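Long-range contact in hypothetical 33.3 KDA protein IN ade3-ser2 intergenic region (PDB 1ODF), which is probably an ATP-dependent kinase of the GLYK family whose substrate is not yet known: residues A[63-68]-A[153-158]. Numbering follows the deposited sequence.
Sequences KSIGYA and VDIFIL
The carboxylate of Asp-154 bonds the chain at the N-terminal end of the strand pair: its OD2 accepts a hydrogen bond from Ser-64 N at 2.7 Å through the anti lone pair, and the 173° angle at hydrogen marks a straight bond. Ser-64 O returns the grip, accepting both Asp-154 N and Ile-155 N. The chain of Lys-63, bent at chi2 (-70°), crosses the acid with CD 3.6 Å from Asp-154 CG; NZ stays 4.2 Å from Asp-154 OD1, beyond a salt bridge, with a water between them bonded only weakly to the acid. An alanine in place of Asp-154 would probably leave Ser-64 N without its acceptor and remove the carboxylate that lies near the Lys-63 amine.

Beyond this end, the backbone ladder runs through Gly-66 N to Ile-155 O, Ile-157 N to Gly-66 O and Ala-68 N to Ile-157 O, each 2.8 Å; the 13° between strand directions confirms parallel pairing.

Apolar packing differs by face. Ile-65 lies beside Ile-155, CD1 to CB 3.7 Å, while Ile-157 CG2 meets Tyr-67 CD2 at 3.6 Å; helix 44-59 packs on this face. On the other, the Phe-156 ring lies over the Gly-66 carbonyl and its CZ reaches Ala-68 CB at 3.7 Å.

Edge strand 65-69 thus joins 155-160, itself paired with 32-37, in the parallel core of a P-loop kinase fold, Tyr-67 lying near the predicted ATP-binding Ser-45.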
ATOM      1  N   LYS A  63      17.776  11.884  11.804  1.00 44.15           N
ATOM      2  CA  LYS A  63      16.695  12.005  10.830  1.00 41.55           C
ATOM      3  C   LYS A  63      15.353  11.572  11.422  1.00 40.36           C
ATOM      4  O   LYS A  63      15.303  10.678  12.264  1.00 38.08           O
ATOM      5  CB  LYS A  63      17.004  11.135   9.600  1.00 39.37           C
ATOM      6  CG  LYS A  63      18.240  11.547   8.807  1.00 38.51           C
ATOM      7  CD  LYS A  63      18.019  12.872   8.074  1.00 35.68           C
ATOM      8  CE  LYS A  63      19.240  13.239   7.239  1.00 33.61           C
ATOM      9  NZ  LYS A  63      19.048  14.516   6.500  1.00 33.49           N
ATOM     10  N   SER A  64      14.270  12.206  10.976  1.00 39.24           N
ATOM     11  CA  SER A  64      12.927  11.855  11.440  1.00 39.98           C
ATOM     12  C   SER A  64      12.326  10.837  10.464  1.00 40.09           C
ATOM     13  O   SER A  64      12.101  11.147   9.291  1.00 40.20           O
ATOM     14  CB  SER A  64      12.033  13.099  11.498  1.00 37.85           C
ATOM     15  OG  SER A  64      10.705  12.745  11.853  1.00 38.90           O
ATOM     16  N   ILE A  65      12.064   9.629  10.952  1.00 40.08           N
ATOM     17  CA  ILE A  65      11.512   8.564  10.116  1.00 39.64           C
ATOM     18  C   ILE A  65      10.050   8.248  10.431  1.00 38.84           C
ATOM     19  O   ILE A  65       9.705   7.936  11.564  1.00 40.15           O
ATOM     20  CB  ILE A  65      12.315   7.241  10.281  1.00 39.95           C
ATOM     21  CG1 ILE A  65      13.824   7.512  10.193  1.00 41.87           C
ATOM     22  CG2 ILE A  65      11.889   6.235   9.210  1.00 38.73           C
ATOM     23  CD1 ILE A  65      14.297   8.051   8.856  1.00 40.37           C
ATOM     24  N   GLY A  66       9.197   8.315   9.417  1.00 37.89           N
ATOM     25  CA  GLY A  66       7.790   8.012   9.609  1.00 36.97           C
ATOM     26  C   GLY A  66       7.377   6.746   8.869  1.00 36.76           C
ATOM     27  O   GLY A  66       7.970   6.376   7.851  1.00 35.34           O
ATOM     28  N   TYR A  67       6.355   6.073   9.378  1.00 36.91           N
ATOM     29  CA  TYR A  67       5.871   4.851   8.750  1.00 35.11           C
ATOM     30  C   TYR A  67       4.363   4.749   8.857  1.00 35.53           C
ATOM     31  O   TYR A  67       3.768   5.144   9.861  1.00 36.77           O
ATOM     32  CB  TYR A  67       6.509   3.620   9.411  1.00 34.98           C
ATOM     33  CG  TYR A  67       5.988   2.298   8.880  1.00 35.79           C
ATOM     34  CD1 TYR A  67       4.711   1.828   9.223  1.00 34.92           C
ATOM     35  CD2 TYR A  67       6.749   1.541   7.991  1.00 36.95           C
ATOM     36  CE1 TYR A  67       4.203   0.645   8.685  1.00 33.90           C
ATOM     37  CE2 TYR A  67       6.259   0.353   7.450  1.00 37.41           C
ATOM     38  CZ  TYR A  67       4.986  -0.088   7.796  1.00 37.95           C
ATOM     39  OH  TYR A  67       4.511  -1.260   7.251  1.00 37.51           O
ATOM     40  N   ALA A  68       3.745   4.212   7.813  1.00 33.16           N
ATOM     41  CA  ALA A  68       2.310   4.024   7.818  1.00 33.04           C
ATOM     42  C   ALA A  68       1.877   3.031   6.749  1.00 31.48           C
ATOM     43  O   ALA A  68       2.513   2.901   5.706  1.00 29.53           O
ATOM     44  CB  ALA A  68       1.596   5.363   7.601  1.00 31.72           C
ATOM     45  N   VAL A 153       9.524  15.835   8.640  1.00 40.67           N
ATOM     46  CA  VAL A 153       9.758  14.425   8.366  1.00 39.21           C
ATOM     47  C   VAL A 153      10.809  14.298   7.266  1.00 38.64           C
ATOM     48  O   VAL A 153      10.690  14.916   6.209  1.00 37.93           O
ATOM     49  CB  VAL A 153       8.468  13.724   7.910  1.00 38.59           C
ATOM     50  CG1 VAL A 153       8.713  12.221   7.769  1.00 37.19           C
ATOM     51  CG2 VAL A 153       7.356  14.003   8.907  1.00 37.34           C
ATOM     52  N   ASP A 154      11.844  13.507   7.533  1.00 36.80           N
ATOM     53  CA  ASP A 154      12.914  13.297   6.570  1.00 37.52           C
ATOM     54  C   ASP A 154      12.628  12.133   5.615  1.00 36.43           C
ATOM     55  O   ASP A 154      12.849  12.239   4.412  1.00 36.12           O
ATOM     56  CB  ASP A 154      14.229  13.071   7.321  1.00 37.95           C
ATOM     57  CG  ASP A 154      14.689  14.321   8.077  1.00 38.26           C
ATOM     58  OD1 ASP A 154      15.074  15.307   7.412  1.00 33.73           O
ATOM     59  OD2 ASP A 154      14.654  14.315   9.327  1.00 36.17           O
ATOM     60  N   ILE A 155      12.137  11.025   6.156  1.00 36.64           N
ATOM     61  CA  ILE A 155      11.810   9.855   5.351  1.00 37.78           C
ATOM     62  C   ILE A 155      10.447   9.326   5.770  1.00 37.04           C
ATOM     63  O   ILE A 155      10.207   9.087   6.950  1.00 35.71           O
ATOM     64  CB  ILE A 155      12.860   8.721   5.531  1.00 39.51           C
ATOM     65  CG1 ILE A 155      14.209   9.177   4.967  1.00 40.25           C
ATOM     66  CG2 ILE A 155      12.388   7.434   4.833  1.00 37.34           C
ATOM     67  CD1 ILE A 155      15.327   8.196   5.195  1.00 41.91           C
ATOM     68  N   PHE A 156       9.548   9.172   4.805  1.00 34.89           N
ATOM     69  CA  PHE A 156       8.232   8.647   5.112  1.00 34.55           C
ATOM     70  C   PHE A 156       7.952   7.383   4.318  1.00 32.48           C
ATOM     71  O   PHE A 156       7.924   7.383   3.084  1.00 30.06           O
ATOM     72  CB  PHE A 156       7.137   9.681   4.843  1.00 33.39           C
ATOM     73  CG  PHE A 156       5.806   9.270   5.380  1.00 36.71           C
ATOM     74  CD1 PHE A 156       5.037   8.312   4.719  1.00 35.67           C
ATOM     75  CD2 PHE A 156       5.350   9.773   6.601  1.00 38.21           C
ATOM     76  CE1 PHE A 156       3.839   7.857   5.267  1.00 36.51           C
ATOM     77  CE2 PHE A 156       4.142   9.319   7.161  1.00 37.23           C
ATOM     78  CZ  PHE A 156       3.392   8.362   6.492  1.00 36.43           C
ATOM     79  N   ILE A 157       7.734   6.308   5.058  1.00 33.78           N
ATOM     80  CA  ILE A 157       7.470   5.000   4.490  1.00 33.84           C
ATOM     81  C   ILE A 157       5.978   4.712   4.478  1.00 33.55           C
ATOM     82  O   ILE A 157       5.333   4.723   5.521  1.00 34.48           O
ATOM     83  CB  ILE A 157       8.195   3.904   5.316  1.00 33.87           C
ATOM     84  CG1 ILE A 157       9.694   4.207   5.358  1.00 35.24           C
ATOM     85  CG2 ILE A 157       7.941   2.527   4.722  1.00 32.69           C
ATOM     86  CD1 ILE A 157      10.495   3.226   6.185  1.00 36.35           C
ATOM     87  N   LEU A 158       5.432   4.477   3.289  1.00 32.65           N
ATOM     88  CA  LEU A 158       4.018   4.151   3.147  1.00 31.26           C
ATOM     89  C   LEU A 158       3.934   2.828   2.373  1.00 32.22           C
ATOM     90  O   LEU A 158       4.701   2.607   1.426  1.00 29.70           O
ATOM     91  CB  LEU A 158       3.271   5.259   2.394  1.00 31.85           C
ATOM     92  CG  LEU A 158       1.756   5.053   2.229  1.00 33.81           C
ATOM     93  CD1 LEU A 158       1.073   5.090   3.602  1.00 33.93           C
ATOM     94  CD2 LEU A 158       1.189   6.121   1.314  1.00 32.82           C
TER
HETATM   95  O   HOH W   1      18.117  16.478   8.408  1.00 35.89           O